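ComZ (Thermus thermophilus, PDB 6QVI) is a competence-associated pilin that probably serves as a DNA receptor at the pilus tip during natural transformation. Local coordinates at residues 3-7 with 522-526; 169-173 with 214-220. All coordinates share one frame; numbering follows the deposited sequence.

Interaction 1. Residues 3-7 with 522-526; sequences IELWT and SYERR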
ATOM      1  N   ILE A   3      26.867  15.595 -11.387  1.00 85.67           N
ATOM      2  CA  ILE A   3      27.868  16.590 -11.756  1.00 78.29           C
ATOM      3  C   ILE A   3      28.568  16.181 -13.069  1.00 75.60           C
ATOM      4  O   ILE A   3      28.813  15.004 -13.329  1.00 81.56           O
ATOM      5  CB  ILE A   3      28.865  16.810 -10.600  1.00 83.72           C
ATOM      6  CG1 ILE A   3      29.494  18.204 -10.694  1.00101.24           C
ATOM      7  CG2 ILE A   3      29.939  15.723 -10.564  1.00 76.25           C
ATOM      8  CD1 ILE A   3      28.495  19.386 -10.714  1.00102.62           C
ATOM      9  N   GLU A   4      28.866  17.156 -13.921  1.00 74.81           N
ATOM     10  CA  GLU A   4      29.474  16.888 -15.220  1.00 70.14           C
ATOM     11  C   GLU A   4      30.731  17.739 -15.376  1.00 67.56           C
ATOM     12  O   GLU A   4      30.677  18.961 -15.228  1.00 71.59           O
ATOM     13  CB  GLU A   4      28.478  17.163 -16.352  1.00 60.19           C
ATOM     14  CG  GLU A   4      28.971  16.805 -17.740  1.00 60.39           C
ATOM     15  CD  GLU A   4      28.153  15.728 -18.407  1.00 62.91           C
ATOM     16  OE1 GLU A   4      27.017  15.448 -17.951  1.00 71.98           O
ATOM     17  OE2 GLU A   4      28.648  15.158 -19.395  1.00 57.29           O
ATOM     18  N   LEU A   5      31.856  17.087 -15.652  1.00 61.50           N
ATOM     19  CA  LEU A   5      33.156  17.716 -15.808  1.00 68.11           C
ATOM     20  C   LEU A   5      33.711  17.390 -17.181  1.00 64.97           C
ATOM     21  O   LEU A   5      33.666  16.238 -17.615  1.00 66.99           O
ATOM     22  CB  LEU A   5      34.171  17.230 -14.787  1.00 74.05           C
ATOM     23  CG  LEU A   5      34.112  17.611 -13.322  1.00 83.15           C
ATOM     24  CD1 LEU A   5      32.776  17.236 -12.656  1.00 85.75           C
ATOM     25  CD2 LEU A   5      35.286  16.944 -12.639  1.00 86.85           C
ATOM     26  N   TRP A   6      34.259  18.398 -17.855  1.00 66.06           N
ATOM     27  CA  TRP A   6      34.879  18.119 -19.139  1.00 59.04           C
ATOM     28  C   TRP A   6      36.037  19.060 -19.436  1.00 58.57           C
ATOM     29  O   TRP A   6      36.253  20.094 -18.790  1.00 51.08           O
ATOM     30  CB  TRP A   6      33.857  18.133 -20.268  1.00 61.99           C
ATOM     31  CG  TRP A   6      33.324  19.448 -20.708  1.00 67.83           C
ATOM     32  CD1 TRP A   6      33.760  20.202 -21.764  1.00 71.05           C
ATOM     33  CD2 TRP A   6      32.229  20.151 -20.133  1.00 61.23           C
ATOM     34  NE1 TRP A   6      32.983  21.325 -21.881  1.00 71.40           N
ATOM     35  CE2 TRP A   6      32.045  21.322 -20.884  1.00 62.06           C
ATOM     36  CE3 TRP A   6      31.371  19.892 -19.061  1.00 54.13           C
ATOM     37  CZ2 TRP A   6      31.047  22.235 -20.596  1.00 68.36           C
ATOM     38  CZ3 TRP A   6      30.388  20.811 -18.760  1.00 51.60           C
ATOM     39  CH2 TRP A   6      30.233  21.963 -19.516  1.00 65.53           C
ATOM     40  N   THR A   7      36.795  18.623 -20.418  1.00 63.84           N
ATOM     41  CA  THR A   7      37.977  19.275 -20.931  1.00 58.64           C
ATOM     42  C   THR A   7      37.598  19.958 -22.229  1.00 69.09           C
ATOM     43  O   THR A   7      36.833  19.415 -23.032  1.00 75.91           O
ATOM     44  CB  THR A   7      39.042  18.209 -21.174  1.00 60.62           C
ATOM     45  OG1 THR A   7      39.593  17.826 -19.906  1.00 65.52           O
ATOM     46  CG2 THR A   7      40.120  18.687 -22.153  1.00 80.75           C
ATOM     47  N   SER A 522      19.357  11.234 -22.361  1.00 68.55           N
ATOM     48  CA  SER A 522      20.215  12.007 -23.236  1.00 48.20           C
ATOM     49  C   SER A 522      20.692  13.255 -22.529  1.00 51.76           C
ATOM     50  O   SER A 522      20.044  13.774 -21.617  1.00 51.89           O
ATOM     51  CB  SER A 522      19.498  12.374 -24.526  1.00 48.34           C
ATOM     52  OG  SER A 522      18.533  13.355 -24.249  1.00 58.15           O
ATOM     53  N   TYR A 523      21.819  13.768 -22.997  1.00 56.58           N
ATOM     54  CA  TYR A 523      22.304  15.026 -22.456  1.00 47.53           C
ATOM     55  C   TYR A 523      22.997  15.810 -23.554  1.00 53.69           C
ATOM     56  O   TYR A 523      23.725  15.237 -24.373  1.00 50.45           O
ATOM     57  CB  TYR A 523      23.216  14.741 -21.292  1.00 36.72           C
ATOM     58  CG  TYR A 523      24.160  15.826 -20.960  1.00 51.58           C
ATOM     59  CD1 TYR A 523      23.875  16.731 -19.944  1.00 50.86           C
ATOM     60  CD2 TYR A 523      25.372  15.927 -21.614  1.00 60.72           C
ATOM     61  CE1 TYR A 523      24.787  17.708 -19.606  1.00 60.77           C
ATOM     62  CE2 TYR A 523      26.272  16.896 -21.285  1.00 67.35           C
ATOM     63  CZ  TYR A 523      25.983  17.785 -20.302  1.00 69.38           C
ATOM     64  OH  TYR A 523      26.925  18.753 -20.043  1.00 85.58           O
ATOM     65  N   GLU A 524      22.756  17.117 -23.570  1.00 55.08           N
ATOM     66  CA  GLU A 524      23.234  17.927 -24.671  1.00 46.92           C
ATOM     67  C   GLU A 524      23.582  19.351 -24.231  1.00 49.12           C
ATOM     68  O   GLU A 524      22.887  19.944 -23.400  1.00 50.79           O
ATOM     69  CB  GLU A 524      22.156  17.906 -25.748  1.00 47.80           C
ATOM     70  CG  GLU A 524      22.063  19.087 -26.658  1.00 72.60           C
ATOM     71  CD  GLU A 524      20.955  18.919 -27.698  1.00 90.34           C
ATOM     72  OE1 GLU A 524      19.990  18.138 -27.447  1.00 91.05           O
ATOM     73  OE2 GLU A 524      21.060  19.564 -28.770  1.00102.19           O
ATOM     74  N   ARG A 525      24.667  19.897 -24.779  1.00 46.48           N
ATOM     75  CA  ARG A 525      24.991  21.307 -24.573  1.00 54.79           C
ATOM     76  C   ARG A 525      25.365  21.934 -25.911  1.00 60.71           C
ATOM     77  O   ARG A 525      26.219  21.397 -26.629  1.00 56.31           O
ATOM     78  CB  ARG A 525      26.116  21.498 -23.567  1.00 42.91           C
ATOM     79  CG  ARG A 525      27.273  20.631 -23.767  1.00 41.33           C
ATOM     80  CD  ARG A 525      28.482  21.232 -23.134  1.00 46.25           C
ATOM     81  NE  ARG A 525      29.651  20.383 -23.365  1.00 51.29           N
ATOM     82  CZ  ARG A 525      29.965  19.312 -22.642  1.00 51.38           C
ATOM     83  NH1 ARG A 525      29.195  18.946 -21.621  1.00 61.37           N
ATOM     84  NH2 ARG A 525      31.069  18.629 -22.926  1.00 45.42           N
ATOM     85  N   ARG A 526      24.752  23.075 -26.243  1.00 58.72           N
ATOM     86  CA  ARG A 526      25.046  23.755 -27.503  1.00 57.61           C
ATOM     87  C   ARG A 526      25.377  25.203 -27.201  1.00 58.80           C
ATOM     88  O   ARG A 526      24.650  25.864 -26.454  1.00 43.69           O
ATOM     89  CB  ARG A 526      23.854  23.725 -28.491  1.00 61.56           C
ATOM     90  CG  ARG A 526      23.386  22.316 -28.882  1.00 81.56           C
ATOM     91  CD  ARG A 526      22.452  22.316 -30.101  1.00 91.02           C
ATOM     92  NE  ARG A 526      23.171  22.677 -31.334  1.00103.69           N
ATOM     93  CZ  ARG A 526      23.041  23.840 -31.984  1.00109.47           C
ATOM     94  NH1 ARG A 526      22.290  24.821 -31.478  1.00112.65           N
ATOM     95  NH2 ARG A 526      23.733  24.060 -33.100  1.00106.14           N
TER
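W6 and E4 lie on the side chains of R525 and Y523, flat group against flat group. The contact belongs to the pseudopilin-like domain, where helix 12-40 packs on an antiparallel sheet. Residues 3-7 form the irregular lead-in to that helix. Residues 522-526 lie on strand 517-529, which pairs with strand 120-130.

The first kind of interaction is cation-pi stacking. The guanidinium of R525 lies flat on the W6 indole, with the planes 8° apart. R525 CZ sits over one face, 3.5 Å from the centroid of the five-membered ring. R525 NH2 is 3.3 Å from W6 CG, and R525 NH1 reaches over the six-membered ring, 3.5 Å from W6 CE3. The R525 chain is extended from CG to NE, which carries the charged end out from the strand to the indole. An alanine in place of W6 would remove this surface and is likely to leave the R525 guanidinium without its stacking partner and freer to turn.

The second kind is a carboxylate-on-ring stack. E4 comes at Y523 from the opposite direction and lays its carboxylate over one ring face, the planes 6° apart. E4 OE1 is 3.5 Å from Y523 CZ, displaced toward the rim of the ring. With CG anti to the backbone N (chi1 -175°), the E4 chain heads toward Y523, and its bend at chi2 brings the carboxylate over the ring.

Charge adds a looser term. E4 OE2 stands 4.4 Å from R525 NH1, too far for a salt bridge, though the opposite charges probably attract.

The last kind is polar. Y523 OH is hydrogen-bonded to E22 of helix 12-40, and R525 NH1 reaches the same hydroxyl, near the Y523 ring plane, through a weak, bent bond of 2.8 Å.

Interaction 2. Residues 169-173 with 214-220; sequences PDQYV and VQYGKIS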
ATOM      1  N   PRO A 169     -10.355 -11.800 -20.287  1.00 91.30           N
ATOM      2  CA  PRO A 169     -10.524 -10.371 -20.016  1.00 88.25           C
ATOM      3  C   PRO A 169     -11.893  -9.878 -20.406  1.00 91.21           C
ATOM      4  O   PRO A 169     -12.093  -8.669 -20.547  1.00 97.22           O
ATOM      5  CB  PRO A 169      -9.478  -9.718 -20.919  1.00 89.51           C
ATOM      6  CG  PRO A 169      -9.437 -10.656 -22.105  1.00 88.20           C
ATOM      7  CD  PRO A 169      -9.661 -12.039 -21.567  1.00 89.10           C
ATOM      8  N   ASP A 170     -12.850 -10.779 -20.545  1.00 93.59           N
ATOM      9  CA  ASP A 170     -14.209 -10.365 -20.847  1.00 94.78           C
ATOM     10  C   ASP A 170     -15.152 -10.758 -19.737  1.00 87.26           C
ATOM     11  O   ASP A 170     -16.359 -10.797 -19.961  1.00 92.24           O
ATOM     12  CB  ASP A 170     -14.701 -11.001 -22.147  1.00103.59           C
ATOM     13  CG  ASP A 170     -14.017 -10.458 -23.357  1.00110.63           C
ATOM     14  OD1 ASP A 170     -13.756  -9.244 -23.333  1.00114.47           O
ATOM     15  OD2 ASP A 170     -13.727 -11.232 -24.304  1.00112.17           O
ATOM     16  N   GLN A 171     -14.643 -10.992 -18.534  1.00 81.53           N
ATOM     17  CA  GLN A 171     -15.523 -11.406 -17.463  1.00 80.82           C
ATOM     18  C   GLN A 171     -15.819 -10.263 -16.512  1.00 72.80           C
ATOM     19  O   GLN A 171     -14.906  -9.742 -15.872  1.00 73.16           O
ATOM     20  CB  GLN A 171     -14.986 -12.583 -16.658  1.00 89.14           C
ATOM     21  CG  GLN A 171     -14.949 -13.919 -17.376  1.00109.57           C
ATOM     22  CD  GLN A 171     -16.313 -14.361 -17.911  1.00123.58           C
ATOM     23  OE1 GLN A 171     -16.954 -13.583 -18.600  1.00129.24           O
ATOM     24  NE2 GLN A 171     -16.852 -15.538 -17.435  1.00121.40           N
ATOM     25  N   TYR A 172     -17.094  -9.898 -16.423  1.00 68.33           N
ATOM     26  CA  TYR A 172     -17.538  -9.022 -15.359  1.00 63.41           C
ATOM     27  C   TYR A 172     -16.989  -9.541 -14.041  1.00 61.42           C
ATOM     28  O   TYR A 172     -17.321 -10.630 -13.568  1.00 75.47           O
ATOM     29  CB  TYR A 172     -19.061  -8.906 -15.361  1.00 63.58           C
ATOM     30  CG  TYR A 172     -19.538  -8.278 -16.642  1.00 67.06           C
ATOM     31  CD1 TYR A 172     -19.870  -9.061 -17.745  1.00 74.60           C
ATOM     32  CD2 TYR A 172     -19.596  -6.892 -16.784  1.00 66.05           C
ATOM     33  CE1 TYR A 172     -20.285  -8.478 -18.945  1.00 77.70           C
ATOM     34  CE2 TYR A 172     -20.001  -6.304 -17.984  1.00 67.16           C
ATOM     35  CZ  TYR A 172     -20.344  -7.098 -19.051  1.00 76.49           C
ATOM     36  OH  TYR A 172     -20.754  -6.510 -20.230  1.00 85.69           O
ATOM     37  N   VAL A 173     -16.074  -8.778 -13.483  1.00 58.73           N
ATOM     38  CA  VAL A 173     -15.396  -9.157 -12.251  1.00 59.77           C
ATOM     39  C   VAL A 173     -16.036  -8.467 -11.060  1.00 53.91           C
ATOM     40  O   VAL A 173     -15.705  -8.773  -9.909  1.00 52.67           O
ATOM     41  CB  VAL A 173     -13.910  -8.794 -12.496  1.00 64.19           C
ATOM     42  CG1 VAL A 173     -13.178  -8.502 -11.234  1.00 67.61           C
ATOM     43  CG2 VAL A 173     -13.202  -9.888 -13.315  1.00 71.10           C
ATOM     44  N   VAL A 214      -9.111  -2.495 -12.117  1.00 55.99           N
ATOM     45  CA  VAL A 214      -9.321  -3.858 -12.430  1.00 52.83           C
ATOM     46  C   VAL A 214      -8.422  -4.147 -13.574  1.00 51.38           C
ATOM     47  O   VAL A 214      -8.674  -3.723 -14.650  1.00 51.88           O
ATOM     48  CB  VAL A 214     -10.730  -4.102 -12.882  1.00 54.45           C
ATOM     49  CG1 VAL A 214     -10.818  -5.443 -13.537  1.00 55.12           C
ATOM     50  CG2 VAL A 214     -11.660  -4.024 -11.715  1.00 49.13           C
ATOM     51  N   GLN A 215      -7.367  -4.882 -13.336  1.00 50.66           N
ATOM     52  CA  GLN A 215      -6.444  -5.177 -14.384  1.00 54.48           C
ATOM     53  C   GLN A 215      -6.948  -6.064 -15.478  1.00 64.80           C
ATOM     54  O   GLN A 215      -6.638  -5.831 -16.610  1.00 76.69           O
ATOM     55  CB  GLN A 215      -5.178  -5.759 -13.829  1.00 59.05           C
ATOM     56  CG  GLN A 215      -4.374  -6.432 -14.898  1.00 61.90           C
ATOM     57  CD  GLN A 215      -3.057  -6.934 -14.404  1.00 72.12           C
ATOM     58  OE1 GLN A 215      -2.856  -7.094 -13.223  1.00 72.25           O
ATOM     59  NE2 GLN A 215      -2.151  -7.188 -15.312  1.00 81.08           N
ATOM     60  N   TYR A 216      -7.688  -7.106 -15.168  1.00 64.18           N
ATOM     61  CA  TYR A 216      -8.192  -7.957 -16.225  1.00 61.77           C
ATOM     62  C   TYR A 216      -9.667  -8.155 -16.082  1.00 65.04           C
ATOM     63  O   TYR A 216     -10.102  -8.711 -15.124  1.00 75.43           O
ATOM     64  CB  TYR A 216      -7.553  -9.331 -16.185  1.00 65.14           C
ATOM     65  CG  TYR A 216      -6.102  -9.381 -16.552  1.00 71.66           C
ATOM     66  CD1 TYR A 216      -5.669  -9.023 -17.793  1.00 71.07           C
ATOM     67  CD2 TYR A 216      -5.176  -9.815 -15.658  1.00 70.06           C
ATOM     68  CE1 TYR A 216      -4.344  -9.075 -18.119  1.00 73.60           C
ATOM     69  CE2 TYR A 216      -3.857  -9.867 -15.976  1.00 72.12           C
ATOM     70  CZ  TYR A 216      -3.449  -9.490 -17.204  1.00 77.40           C
ATOM     71  OH  TYR A 216      -2.128  -9.546 -17.508  1.00 79.61           O
ATOM     72  N   GLY A 217     -10.439  -7.711 -17.054  1.00 62.24           N
ATOM     73  CA  GLY A 217     -11.875  -7.884 -17.019  1.00 68.06           C
ATOM     74  C   GLY A 217     -12.708  -6.633 -17.117  1.00 70.98           C
ATOM     75  O   GLY A 217     -12.185  -5.557 -17.152  1.00 69.13           O
ATOM     76  N   LYS A 218     -14.015  -6.816 -17.205  1.00 71.69           N
ATOM     77  CA  LYS A 218     -15.010  -5.755 -17.238  1.00 66.24           C
ATOM     78  C   LYS A 218     -15.709  -5.645 -15.879  1.00 57.31           C
ATOM     79  O   LYS A 218     -15.449  -6.424 -14.963  1.00 57.10           O
ATOM     80  CB  LYS A 218     -16.010  -6.004 -18.364  1.00 66.26           C
ATOM     81  CG  LYS A 218     -15.367  -6.276 -19.710  1.00 69.13           C
ATOM     82  CD  LYS A 218     -16.322  -7.002 -20.615  1.00 76.75           C
ATOM     83  CE  LYS A 218     -17.244  -6.014 -21.244  1.00 91.94           C
ATOM     84  NZ  LYS A 218     -16.487  -5.272 -22.303  1.00107.94           N
ATOM     85  N   ILE A 219     -16.554  -4.624 -15.733  1.00 58.23           N
ATOM     86  CA  ILE A 219     -17.370  -4.413 -14.545  1.00 58.25           C
ATOM     87  C   ILE A 219     -18.695  -3.829 -14.982  1.00 60.82           C
ATOM     88  O   ILE A 219     -18.782  -3.099 -15.978  1.00 61.95           O
ATOM     89  CB  ILE A 219     -16.734  -3.479 -13.494  1.00 56.43           C
ATOM     90  CG1 ILE A 219     -16.698  -2.033 -13.991  1.00 74.14           C
ATOM     91  CG2 ILE A 219     -15.348  -3.945 -13.089  1.00 54.09           C
ATOM     92  CD1 ILE A 219     -16.723  -1.032 -12.883  1.00 76.98           C
ATOM     93  N   SER A 220     -19.744  -4.176 -14.238  1.00 72.69           N
ATOM     94  CA  SER A 220     -21.089  -3.668 -14.476  1.00 78.03           C
ATOM     95  C   SER A 220     -21.539  -2.931 -13.227  1.00 79.97           C
ATOM     96  O   SER A 220     -21.225  -3.340 -12.108  1.00 82.55           O
ATOM     97  CB  SER A 220     -22.078  -4.795 -14.821  1.00 82.86           C
ATOM     98  OG  SER A 220     -23.245  -4.299 -15.464  1.00 89.04           O
TER
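V173 N donates a nearly straight hydrogen bond of 2.8 Å to K218 O. The same oxygen receives a CA-H...O contact from Y172 CA at 3.4 Å, so two neighbouring backbone groups converge on it. In return K218 N gives a weak, longer bond to Q171 O.

Side chains close the contact beside these bonds. K218 crosses the Y172 ring at a slant. K218 CB lies over one face of the ring, toward its rim. The lysine chain then bends at chi3 (82°), which brings K218 CE to 3.7 Å from Y172 OH. The ring edge meets the backbone of I219 and S220, with Y172 CD2 3.7 Å from S220 N. S220 CB stands off the ring plane, on the side away from K218 CB, 3.8 Å from Y172 CD2. K218 CD passes 3.9 Å from D170 O.

The setting is the beta-solenoid domain. Strands 172-176, 218-221 and 246-247 lie side by side and parallel, consistent with successive coils of the solenoid. The chain turns a corner at V173, and G217 precedes the strand with a phi of 123°, which a residue with a side chain would seldom adopt. P169 O approaches G217 CA to 3.6 Å.

Farther out, V173 CG1 meets V214 CG1 loosely. Both valines also touch V162, and V173 packs on W149. Strand 246-247 lies next to 218-221: T247 touches both Y172 and S220, and I219 shares a backbone hydrogen bond with D245. Both charged ends have partners outside the segments, K218 NZ in a salt bridge with D245 and D170 OD1 in one with R241.

How the interactions relate
The two contacts lie in different domains, their nearest atoms about 29 Å apart, and share no helix or strand. Along the chain, interaction 2 is nested inside the long span closed by interaction 1. Interaction 1 is a surface contact of the pseudopilin-like domain, made by long side chains, with no hydrogen bond passing between its segments. Interaction 2 is partly buried in the beta-solenoid domain. There backbone bonds join neighbouring strands, and two buried valines meet loosely. Charge also works differently. In 3-7 with 522-526 an arginine is spread on an aromatic face. In 169-173 with 214-220 the charged ends pair with residues beyond the two segments.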